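Acyl-ACP thioesterase (Bacteroides thetaiotaomicron, PDB 2ESS) probably hydrolyses fatty acyl-ACP thioesters in fatty acid biosynthesis, and is built from two hotdog-type domains. Local coordinates at residues A[48-53]-A[58-63]; A[84-87]-A[93-96]; A[99-102]-A[106-109]; A[195-200]-A[224-229]. One frame throughout, in Å; residues are numbered along the deposited sequence. Where two conformers were deposited one is given.

Contact 1 of 4, residues A[48-53]-A[58-63]; sequences FGIATL and YTWVLS
Leu53 sets its CD2 methyl over the five-membered ring of Trp60, 3.4 Å from the ring centroid and only 13° off the normal, a clear CH-pi contact. Its other methyl, CD1, also lies by the nitrogen, 3.6 Å from Trp60 NE1, and the two side chains cross at about a right angle. The edge of the same indole is held by a polar partner: Trp60 NE1 donates to Phe48 O at 2.8 Å, the acceptor lying close to the ring plane and the donor in the carbonyl plane. A methyl on the face and a carbonyl at the edge together restrict how the ring can turn. Trp60 carries CG anti to its carbonyl carbon (chi1 -69°), which turns the indole to the start of helix 50-55, where Gly49 is the N-cap. Ile50 fills the flank, its CG1 4.0 Å from Trp60 CD1 and its CG2 beside the Thr59 hydroxyl. Where the two segments come closest along the chain, Tyr58 N donates to Leu53 O at 3.1 Å. Asn54 ND2 bonds to Tyr58 O. In the N-terminal hotdog-type domain the short helix thus packs against the beginning of strand 58-69, with Leu53 also reaching Met116 of strand 106-118 and Phe48 resting on His42 and Ala43 of helix 28-45.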
loop_
_atom_site.group_PDB
_atom_site.type_symbol
_atom_site.label_atom_id
_atom_site.label_comp_id
_atom_site.label_asym_id
_atom_site.label_seq_id
_atom_site.Cartn_x
_atom_site.Cartn_y
_atom_site.Cartn_z
ATOM N N PHE A 48 9.018 4.949 24.084
ATOM C CA PHE A 48 10.062 5.780 23.510
ATOM C C PHE A 48 9.821 6.122 22.045
ATOM O O PHE A 48 10.748 6.484 21.317
ATOM C CB PHE A 48 11.474 5.207 23.730
ATOM C CG PHE A 48 11.729 3.845 23.158
ATOM C CD1 PHE A 48 12.092 3.681 21.815
ATOM C CD2 PHE A 48 11.689 2.721 23.989
ATOM C CE1 PHE A 48 12.387 2.435 21.324
ATOM C CE2 PHE A 48 11.971 1.439 23.500
ATOM C CZ PHE A 48 12.324 1.299 22.164
ATOM N N GLY A 49 8.566 6.030 21.648
ATOM C CA GLY A 49 8.125 6.386 20.334
ATOM C C GLY A 49 7.871 7.873 20.133
ATOM O O GLY A 49 8.133 8.713 21.000
ATOM N N ILE A 50 7.378 8.201 18.942
ATOM C CA ILE A 50 7.147 9.581 18.567
ATOM C C ILE A 50 6.240 10.317 19.581
ATOM O O ILE A 50 6.548 11.424 20.003
ATOM C CB ILE A 50 6.574 9.659 17.121
ATOM C CG1 ILE A 50 7.685 9.264 16.128
ATOM C CG2 ILE A 50 6.051 11.113 16.818
ATOM C CD1 ILE A 50 7.330 9.312 14.656
ATOM N N ALA A 51 5.144 9.683 19.982
ATOM C CA ALA A 51 4.182 10.285 20.923
ATOM C C ALA A 51 4.860 10.796 22.208
ATOM O O ALA A 51 4.626 11.923 22.624
ATOM C CB ALA A 51 3.056 9.275 21.265
ATOM N N THR A 52 5.687 9.948 22.822
ATOM C CA THR A 52 6.395 10.285 24.046
ATOM C C THR A 52 7.381 11.393 23.776
ATOM O O THR A 52 7.389 12.399 24.468
ATOM C CB THR A 52 7.169 9.073 24.583
ATOM O OG1 THR A 52 6.237 8.027 24.901
ATOM C CG2 THR A 52 8.004 9.439 25.828
ATOM N N LEU A 53 8.210 11.227 22.754
ATOM C CA LEU A 53 9.184 12.284 22.393
ATOM C C LEU A 53 8.513 13.658 22.180
ATOM O O LEU A 53 9.046 14.697 22.617
ATOM C CB LEU A 53 9.996 11.876 21.163
ATOM C CG LEU A 53 11.350 11.237 21.438
ATOM C CD1 LEU A 53 11.153 9.884 22.083
ATOM C CD2 LEU A 53 12.207 11.150 20.155
ATOM N N TYR A 58 10.589 16.829 21.066
ATOM C CA TYR A 58 11.474 16.111 20.162
ATOM C C TYR A 58 10.670 15.250 19.232
ATOM O O TYR A 58 9.461 15.009 19.455
ATOM C CB TYR A 58 12.444 15.248 20.950
ATOM C CG TYR A 58 13.333 16.078 21.781
ATOM C CD1 TYR A 58 14.428 16.714 21.215
ATOM C CD2 TYR A 58 13.075 16.278 23.124
ATOM C CE1 TYR A 58 15.251 17.512 21.967
ATOM C CE2 TYR A 58 13.885 17.092 23.880
ATOM C CZ TYR A 58 14.977 17.695 23.298
ATOM O OH TYR A 58 15.804 18.500 24.042
ATOM N N THR A 59 11.325 14.781 18.159
ATOM C CA THR A 59 10.738 13.719 17.357
ATOM C C THR A 59 11.848 12.859 16.752
ATOM O O THR A 59 13.014 13.202 16.851
ATOM C CB THR A 59 9.773 14.226 16.238
ATOM O OG1 THR A 59 8.971 13.139 15.805
ATOM C CG2 THR A 59 10.562 14.801 15.018
ATOM N N TRP A 60 11.459 11.733 16.176
ATOM C CA TRP A 60 12.356 10.833 15.473
ATOM C C TRP A 60 12.265 11.088 13.986
ATOM O O TRP A 60 11.165 11.311 13.480
ATOM C CB TRP A 60 11.919 9.388 15.695
ATOM C CG TRP A 60 12.098 8.874 17.085
ATOM C CD1 TRP A 60 11.110 8.462 17.934
ATOM C CD2 TRP A 60 13.336 8.622 17.758
ATOM N NE1 TRP A 60 11.657 8.000 19.109
ATOM C CE2 TRP A 60 13.021 8.057 19.017
ATOM C CE3 TRP A 60 14.683 8.778 17.409
ATOM C CZ2 TRP A 60 14.002 7.723 19.948
ATOM C CZ3 TRP A 60 15.660 8.423 18.328
ATOM C CH2 TRP A 60 15.312 7.912 19.585
ATOM N N VAL A 61 13.417 11.057 13.306
ATOM C CA VAL A 61 13.430 11.115 11.844
ATOM C C VAL A 61 14.306 10.003 11.299
ATOM O O VAL A 61 15.394 9.784 11.768
ATOM C CB VAL A 61 13.884 12.494 11.288
ATOM C CG1 VAL A 61 12.811 13.544 11.539
ATOM C CG2 VAL A 61 15.205 12.933 11.884
ATOM N N LEU A 62 13.787 9.309 10.291
ATOM C CA LEU A 62 14.478 8.217 9.637
ATOM C C LEU A 62 15.498 8.809 8.691
ATOM O O LEU A 62 15.141 9.566 7.778
ATOM C CB LEU A 62 13.504 7.349 8.832
ATOM C CG LEU A 62 14.089 6.163 8.042
ATOM C CD1 LEU A 62 14.810 5.166 8.981
ATOM C CD2 LEU A 62 12.949 5.477 7.259
ATOM N N SER A 63 16.749 8.396 8.874
ATOM C CA SER A 63 17.877 8.897 8.089
ATOM C C SER A 63 18.327 7.877 7.039
ATOM O O SER A 63 18.554 8.224 5.898
ATOM C CB SER A 63 19.053 9.241 9.014
ATOM O OG SER A 63 18.653 10.141 10.021
#

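Contact 2 of 4, residues A[84-87]-A[93-96]; sequences WVEN and TDRN
Strands 84-87 and 93-96 run antiparallel, their short axes 4.6 Å apart at 136°, with Trp84 and Asn96 forming a hydrogen-bonded pair and Val85 facing Arg95 in a non-hydrogen-bonded one. They belong to a beta hairpin broken by a classic bulge: Glu86 and Asn87 both face Asp94, whose O accepts from Glu86 N at 2.9 Å and, weakly, from Asn87 N at 3.4 Å. Regular pairing resumes where Asp94 N donates to Asn87 O. On the face shared by Trp84 and Asn96, Asn96 CB sits over the indole, 3.7 Å from Trp84 CE2, while the amide plane stands almost perpendicular to the ring. On the face of Val85 and Arg95, Val85 CG2 covers one side of the guanidinium, 3.9 Å from Arg95 NH2. Bent at chi3 (-66°), the arginine turns back along the neighbouring strand, where Thr83 takes NH1; His42 engages NH2. Glu86 extends across Asn96 and finds its strongest partner in Arg111, through a salt bridge at OE1. Its other oxygen, OE2, is bonded to a water that lies in the plane of the indole at its edge and accepts from Trp84 NE1 and, at 2.8 Å, from Asn96 ND2.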
loop_
_atom_site.group_PDB
_atom_site.type_symbol
_atom_site.label_atom_id
_atom_site.label_comp_id
_atom_site.label_asym_id
_atom_site.label_seq_id
_atom_site.Cartn_x
_atom_site.Cartn_y
_atom_site.Cartn_z
ATOM N N TRP A 84 14.516 -4.647 17.178
ATOM C CA TRP A 84 15.146 -4.351 18.436
ATOM C C TRP A 84 16.077 -3.163 18.221
ATOM O O TRP A 84 16.488 -2.876 17.090
ATOM C CB TRP A 84 15.943 -5.574 18.949
ATOM C CG TRP A 84 17.063 -5.980 18.066
ATOM C CD1 TRP A 84 18.359 -5.558 18.134
ATOM C CD2 TRP A 84 16.988 -6.876 16.957
ATOM N NE1 TRP A 84 19.089 -6.131 17.128
ATOM C CE2 TRP A 84 18.267 -6.949 16.393
ATOM C CE3 TRP A 84 15.947 -7.614 16.378
ATOM C CZ2 TRP A 84 18.549 -7.749 15.301
ATOM C CZ3 TRP A 84 16.220 -8.397 15.296
ATOM C CH2 TRP A 84 17.515 -8.460 14.760
ATOM N N VAL A 85 16.378 -2.487 19.314
ATOM C CA VAL A 85 17.342 -1.406 19.364
ATOM C C VAL A 85 18.717 -1.953 19.592
ATOM O O VAL A 85 18.958 -2.622 20.580
ATOM C CB VAL A 85 16.994 -0.392 20.495
ATOM C CG1 VAL A 85 18.047 0.735 20.606
ATOM C CG2 VAL A 85 15.619 0.208 20.248
ATOM N N GLU A 86 19.633 -1.670 18.662
ATOM C CA GLU A 86 21.017 -2.121 18.783
ATOM C C GLU A 86 21.884 -1.126 19.529
ATOM O O GLU A 86 22.688 -1.515 20.369
ATOM C CB GLU A 86 21.621 -2.393 17.408
ATOM C CG GLU A 86 23.064 -2.769 17.491
ATOM C CD GLU A 86 23.658 -3.067 16.130
ATOM O OE1 GLU A 86 23.620 -2.160 15.252
ATOM O OE2 GLU A 86 24.168 -4.197 15.967
ATOM N N ASN A 87 21.739 0.155 19.206
ATOM C CA ASN A 87 22.510 1.223 19.870
ATOM C C ASN A 87 21.716 2.491 20.004
ATOM O O ASN A 87 20.937 2.826 19.136
ATOM C CB ASN A 87 23.756 1.607 19.046
ATOM C CG ASN A 87 24.912 0.625 19.215
ATOM O OD1 ASN A 87 25.404 0.076 18.230
ATOM N ND2 ASN A 87 25.356 0.418 20.467
ATOM N N THR A 93 19.924 6.692 16.747
ATOM C CA THR A 93 19.599 5.365 17.243
ATOM C C THR A 93 19.585 4.387 16.091
ATOM O O THR A 93 19.038 4.700 15.036
ATOM C CB THR A 93 18.229 5.357 17.939
ATOM O OG1 THR A 93 18.345 6.163 19.102
ATOM C CG2 THR A 93 17.813 3.959 18.354
ATOM N N ASP A 94 20.238 3.248 16.296
ATOM C CA ASP A 94 20.279 2.165 15.311
ATOM C C ASP A 94 19.254 1.106 15.731
ATOM O O ASP A 94 19.366 0.520 16.797
ATOM C CB ASP A 94 21.682 1.565 15.230
ATOM C CG ASP A 94 22.724 2.559 14.703
ATOM O OD1 ASP A 94 22.368 3.615 14.097
ATOM O OD2 ASP A 94 23.917 2.292 14.944
ATOM N N ARG A 95 18.254 0.902 14.891
ATOM C CA ARG A 95 17.241 -0.105 15.071
ATOM C C ARG A 95 17.383 -1.160 13.965
ATOM O O ARG A 95 17.433 -0.824 12.775
ATOM C CB ARG A 95 15.858 0.484 14.970
ATOM C CG ARG A 95 14.801 -0.613 14.840
ATOM C CD ARG A 95 13.403 -0.145 14.952
ATOM N NE ARG A 95 12.978 0.393 16.252
ATOM C CZ ARG A 95 12.643 -0.306 17.320
ATOM N NH1 ARG A 95 12.823 -1.614 17.379
ATOM N NH2 ARG A 95 12.213 0.337 18.397
ATOM N N ASN A 96 17.438 -2.426 14.370
ATOM C CA ASN A 96 17.675 -3.546 13.446
ATOM C C ASN A 96 16.475 -4.426 13.376
ATOM O O ASN A 96 15.546 -4.328 14.224
ATOM C CB ASN A 96 18.919 -4.314 13.853
ATOM C CG ASN A 96 20.179 -3.473 13.704
ATOM O OD1 ASN A 96 20.166 -2.397 13.081
ATOM N ND2 ASN A 96 21.242 -3.926 14.309
HETATM O O HOH W 1 21.951 -6.179 15.720
#

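Contact 3 of 4, residues A[99-102]-A[106-109]; sequences VIDK and KIGY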
loop_
_atom_site.group_PDB
_atom_site.type_symbol
_atom_site.label_atom_id
_atom_site.label_comp_id
_atom_site.label_asym_id
_atom_site.label_seq_id
_atom_site.Cartn_x
_atom_site.Cartn_y
_atom_site.Cartn_z
ATOM N N VAL A 99 13.784 -10.670 9.208
ATOM C CA VAL A 99 12.554 -11.141 8.554
ATOM C C VAL A 99 12.576 -12.659 8.540
ATOM O O VAL A 99 13.582 -13.275 8.141
ATOM C CB VAL A 99 12.469 -10.589 7.105
ATOM C CG1 VAL A 99 11.158 -11.039 6.415
ATOM C CG2 VAL A 99 12.599 -9.042 7.158
ATOM N N ILE A 100 11.460 -13.264 8.953
ATOM C CA ILE A 100 11.388 -14.694 9.174
ATOM C C ILE A 100 10.290 -15.247 8.294
ATOM O O ILE A 100 9.183 -14.714 8.269
ATOM C CB ILE A 100 11.133 -15.057 10.659
ATOM C CG1 ILE A 100 12.277 -14.551 11.546
ATOM C CG2 ILE A 100 11.078 -16.549 10.842
ATOM C CD1 ILE A 100 12.146 -13.149 11.955
ATOM N N ASP A 101 10.604 -16.302 7.572
ATOM C CA ASP A 101 9.651 -16.865 6.594
ATOM C C ASP A 101 8.644 -17.801 7.272
ATOM O O ASP A 101 8.688 -17.966 8.482
ATOM C CB ASP A 101 10.391 -17.520 5.416
ATOM C CG ASP A 101 10.897 -18.941 5.703
ATOM O OD1 ASP A 101 10.717 -19.498 6.823
ATOM O OD2 ASP A 101 11.472 -19.516 4.745
ATOM N N LYS A 102 7.758 -18.435 6.497
ATOM C CA LYS A 102 6.673 -19.220 7.094
ATOM C C LYS A 102 7.214 -20.417 7.918
ATOM O O LYS A 102 6.581 -20.869 8.871
ATOM C CB LYS A 102 5.703 -19.699 6.001
ATOM C CG LYS A 102 6.337 -20.721 5.067
ATOM C CD LYS A 102 5.505 -21.014 3.844
ATOM C CE LYS A 102 6.248 -21.911 2.833
ATOM N NZ LYS A 102 7.479 -21.241 2.275
ATOM N N LYS A 106 15.264 -17.448 8.987
ATOM C CA LYS A 106 15.628 -16.071 8.713
ATOM C C LYS A 106 15.949 -15.902 7.236
ATOM O O LYS A 106 16.796 -16.582 6.697
ATOM C CB LYS A 106 16.761 -15.598 9.635
ATOM C CG LYS A 106 16.207 -15.024 10.951
ATOM C CD LYS A 106 17.263 -14.865 11.975
ATOM C CE LYS A 106 16.672 -14.606 13.335
ATOM N NZ LYS A 106 15.865 -15.735 13.826
ATOM N N ILE A 107 15.187 -15.052 6.563
ATOM C CA ILE A 107 15.347 -14.829 5.121
ATOM C C ILE A 107 15.893 -13.434 4.777
ATOM O O ILE A 107 16.258 -13.161 3.625
ATOM C CB ILE A 107 14.038 -15.086 4.317
ATOM C CG1 ILE A 107 12.879 -14.196 4.801
ATOM C CG2 ILE A 107 13.729 -16.611 4.303
ATOM C CD1 ILE A 107 11.669 -14.118 3.891
ATOM N N GLY A 108 15.951 -12.565 5.763
ATOM C CA GLY A 108 16.574 -11.259 5.558
ATOM C C GLY A 108 16.773 -10.475 6.844
ATOM O O GLY A 108 16.296 -10.868 7.928
ATOM N N TYR A 109 17.500 -9.361 6.701
ATOM C CA TYR A 109 17.785 -8.458 7.787
ATOM C C TYR A 109 17.654 -7.028 7.305
ATOM O O TYR A 109 17.751 -6.773 6.139
ATOM C CB TYR A 109 19.189 -8.654 8.326
ATOM C CG TYR A 109 19.411 -9.978 8.930
ATOM C CD1 TYR A 109 18.990 -10.247 10.218
ATOM C CD2 TYR A 109 20.008 -10.991 8.196
ATOM C CE1 TYR A 109 19.170 -11.523 10.773
ATOM C CE2 TYR A 109 20.186 -12.253 8.728
ATOM C CZ TYR A 109 19.775 -12.505 10.013
ATOM O OH TYR A 109 19.978 -13.753 10.512
#
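Val99 is held through both its backbone N and its O by strand 106-109. Its N donates to Gly108 O at 2.8 Å in a nearly straight bond (174°), although the donor stands well above the carbonyl plane. Its O serves two donors, accepting firmly from Ile107 N at 2.9 Å and weakly from Gly108 N at 3.4 Å. Ile100 bonds through its backbone to Ser80 of strand 78-88, and Ile107, besides its bond to Val99 O, pairs with Asp70, which follows strand 58-69. Asp101 spends its polar end on the turn: OD1 accepts from Lys105 N, with a weaker bond from Asp103 N. Its CB packs on Ile107, 3.6 Å from Ile107 CG2. Ile107 holds CG1 in the crowded position between its backbone N and carbonyl carbon (chi1 58°), which brings that carbon to 3.9 Å from Val99 CG1. Replacing Ile107 by an alanine would probably open a gap beside Val99 CG1 and leave Asp101 CB without its apolar neighbour. On the face of Ile100 and Lys106, Ile100 CG1 and Lys106 CG lie alongside each other, 4.0 Å apart. With Ile107 and Gly108 both facing Val99, this is a classic beta bulge near the turn of a hairpin, here in the sheet of the N-terminal hotdog domain.

Contact 4 of 4, residues A[195-200]-A[224-229]; sequences QTKRIR and SENEFH
Lys197 reaches across to Asn226 with a nearly straight chain, its NZ donating to Asn226 OD1 at 2.8 Å and its CD passing 3.3 Å from the same oxygen. The bond ties the residue just after helix 191-196 to the tight turn of the hairpin formed by strands 215-224 and 227-234, in the C-terminal hotdog domain. Lys197 has CG anti to its own carbonyl carbon (chi1 -62°) and is extended beyond it, meeting the Asn226 side chain at about a right angle; the ammonium group lies 17° out of the amide carbonyl plane. Glu225 comes near as well, its CG 3.9 Å from Lys197 NZ, but its carboxylate makes no direct ion pair, OE2 staying 4.7 Å from NZ. A leucine in place of Lys197 lacks the ammonium group, and the Asn226 amide, without its charged donor, would probably be freer to turn. The link is a slender one on the surface, and both Lys197 and Asn226 also touch a crystal neighbour. The Asn226 backbone pairs with Phe247 of strand 238-247, and beyond the turn Phe228 meets Phe189 edge-to-face. Within the turn, Ser224 OG accepts a weak bond from Glu227 N at 3.3 Å and a firmer one from Asn226 N, 3.1 Å long and bent little from straight (159°), the signature of an ST turn.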
loop_
_atom_site.group_PDB
_atom_site.type_symbol
_atom_site.label_atom_id
_atom_site.label_comp_id
_atom_site.label_asym_id
_atom_site.label_seq_id
_atom_site.Cartn_x
_atom_site.Cartn_y
_atom_site.Cartn_z
ATOM N N GLN A 195 12.509 -9.921 -14.110
ATOM C CA GLN A 195 12.232 -11.251 -14.622
ATOM C C GLN A 195 13.372 -12.225 -14.422
ATOM O O GLN A 195 13.129 -13.420 -14.351
ATOM C CB GLN A 195 11.918 -11.200 -16.114
ATOM C CG GLN A 195 10.519 -10.753 -16.431
ATOM C CD GLN A 195 10.249 -10.709 -17.920
ATOM O OE1 GLN A 195 10.963 -10.057 -18.680
ATOM N NE2 GLN A 195 9.207 -11.409 -18.346
ATOM N N THR A 196 14.615 -11.732 -14.405
ATOM C CA THR A 196 15.773 -12.596 -14.368
ATOM C C THR A 196 16.566 -12.503 -13.064
ATOM O O THR A 196 17.326 -13.413 -12.733
ATOM C CB THR A 196 16.702 -12.297 -15.561
ATOM O OG1 THR A 196 17.185 -10.950 -15.455
ATOM C CG2 THR A 196 15.941 -12.491 -16.877
ATOM N N LYS A 197 16.410 -11.410 -12.319
ATOM C CA LYS A 197 17.160 -11.255 -11.092
ATOM C C LYS A 197 16.243 -10.774 -10.002
ATOM O O LYS A 197 15.111 -10.378 -10.246
ATOM C CB LYS A 197 18.285 -10.246 -11.277
ATOM C CG LYS A 197 19.336 -10.641 -12.331
ATOM C CD LYS A 197 20.332 -9.507 -12.583
ATOM C CE LYS A 197 21.181 -9.815 -13.793
ATOM N NZ LYS A 197 22.074 -8.700 -14.218
ATOM N N ARG A 198 16.752 -10.796 -8.792
ATOM C CA ARG A 198 16.032 -10.225 -7.663
ATOM C C ARG A 198 16.945 -9.255 -6.956
ATOM O O ARG A 198 18.159 -9.383 -7.046
ATOM C CB ARG A 198 15.600 -11.314 -6.695
ATOM C CG ARG A 198 16.701 -12.191 -6.230
ATOM C CD ARG A 198 16.168 -13.293 -5.353
ATOM N NE ARG A 198 15.712 -12.725 -4.101
ATOM C CZ ARG A 198 16.517 -12.349 -3.109
ATOM N NH1 ARG A 198 17.839 -12.503 -3.194
ATOM N NH2 ARG A 198 15.978 -11.823 -2.020
ATOM N N ILE A 199 16.336 -8.337 -6.202
ATOM C CA ILE A 199 17.073 -7.382 -5.418
ATOM C C ILE A 199 17.553 -8.094 -4.164
ATOM O O ILE A 199 16.743 -8.545 -3.367
ATOM C CB ILE A 199 16.210 -6.180 -5.006
ATOM C CG1 ILE A 199 15.727 -5.446 -6.263
ATOM C CG2 ILE A 199 17.053 -5.206 -4.119
ATOM C CD1 ILE A 199 14.720 -4.329 -5.993
ATOM N N ARG A 200 18.862 -8.159 -3.972
ATOM C CA ARG A 200 19.428 -8.733 -2.755
ATOM C C ARG A 200 19.767 -7.709 -1.693
ATOM O O ARG A 200 19.718 -8.020 -0.503
ATOM C CB ARG A 200 20.607 -9.637 -3.061
ATOM C CG ARG A 200 21.971 -9.034 -3.163
ATOM C CD ARG A 200 23.021 -10.093 -2.758
ATOM N NE ARG A 200 22.923 -10.410 -1.320
ATOM C CZ ARG A 200 22.289 -11.455 -0.771
ATOM N NH1 ARG A 200 21.667 -12.384 -1.506
ATOM N NH2 ARG A 200 22.287 -11.583 0.553
ATOM N N SER A 224 28.170 -1.386 -11.555
ATOM C CA SER A 224 28.508 -2.675 -12.142
ATOM C C SER A 224 27.230 -3.185 -12.768
ATOM O O SER A 224 26.183 -2.553 -12.632
ATOM C CB SER A 224 28.953 -3.669 -11.076
ATOM O OG SER A 224 27.831 -4.309 -10.482
ATOM N N GLU A 225 27.283 -4.357 -13.387
ATOM C CA GLU A 225 26.089 -4.934 -14.017
ATOM C C GLU A 225 24.908 -5.022 -13.047
ATOM O O GLU A 225 23.752 -4.966 -13.467
ATOM C CB GLU A 225 26.374 -6.332 -14.578
ATOM C CG GLU A 225 25.282 -6.860 -15.547
ATOM C CD GLU A 225 25.243 -6.120 -16.903
ATOM O OE1 GLU A 225 26.191 -5.368 -17.211
ATOM O OE2 GLU A 225 24.262 -6.293 -17.665
ATOM N N ASN A 226 25.196 -5.186 -11.761
ATOM C CA ASN A 226 24.145 -5.477 -10.788
ATOM C C ASN A 226 23.931 -4.414 -9.732
ATOM O O ASN A 226 22.999 -4.528 -8.922
ATOM C CB ASN A 226 24.471 -6.813 -10.131
ATOM C CG ASN A 226 24.169 -7.997 -11.048
ATOM O OD1 ASN A 226 23.194 -7.976 -11.810
ATOM N ND2 ASN A 226 25.020 -9.020 -10.994
ATOM N N GLU A 227 24.776 -3.381 -9.730
ATOM C CA GLU A 227 24.713 -2.344 -8.695
ATOM C C GLU A 227 24.397 -0.977 -9.293
ATOM O O GLU A 227 25.089 -0.506 -10.200
ATOM C CB GLU A 227 26.005 -2.286 -7.925
ATOM C CG GLU A 227 25.943 -1.309 -6.740
ATOM C CD GLU A 227 27.123 -1.436 -5.777
ATOM O OE1 GLU A 227 27.758 -2.522 -5.753
ATOM O OE2 GLU A 227 27.413 -0.442 -5.047
ATOM N N PHE A 228 23.364 -0.346 -8.747
ATOM C CA PHE A 228 22.897 0.932 -9.212
ATOM C C PHE A 228 22.838 1.920 -8.073
ATOM O O PHE A 228 22.355 1.615 -6.996
ATOM C CB PHE A 228 21.504 0.796 -9.805
ATOM C CG PHE A 228 21.426 -0.155 -10.939
ATOM C CD1 PHE A 228 21.330 -1.512 -10.718
ATOM C CD2 PHE A 228 21.450 0.303 -12.238
ATOM C CE1 PHE A 228 21.245 -2.385 -11.787
ATOM C CE2 PHE A 228 21.358 -0.576 -13.294
ATOM C CZ PHE A 228 21.269 -1.921 -13.060
ATOM N N HIS A 229 23.305 3.132 -8.316
ATOM C CA HIS A 229 23.162 4.195 -7.321
ATOM C C HIS A 229 22.245 5.243 -7.914
ATOM O O HIS A 229 22.424 5.641 -9.054
ATOM C CB HIS A 229 24.497 4.825 -6.962
ATOM C CG HIS A 229 25.469 3.889 -6.323
ATOM N ND1 HIS A 229 26.700 4.306 -5.861
ATOM C CD2 HIS A 229 25.410 2.558 -6.073
ATOM C CE1 HIS A 229 27.353 3.274 -5.360
ATOM N NE2 HIS A 229 26.595 2.200 -5.480
#

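In the fold
Contacts 1 and 2 form one packed region, their centres 14 Å apart: Trp60 CH2 meets Thr93 OG1 at 3.5 Å, and Phe48 CE1 lies 3.6 Å from Arg95 NH2. A bound methylpentanediol lies about 4 Å from the Trp60 side chain and one lies about 3 Å from that of Arg95; such molecules, probably from the crystallisation liquor, often mark pockets. A calcium ion lies about 8 Å from the Ile50 side chain; Asp171 and His175 bind calcium. Contact 3 continues strand 92-100 beyond contact 2, centres 18 Å apart. Contact 4 belongs to the C-terminal domain; its nearest atoms stay about 6 Å from contact 3, although one sheet spans both.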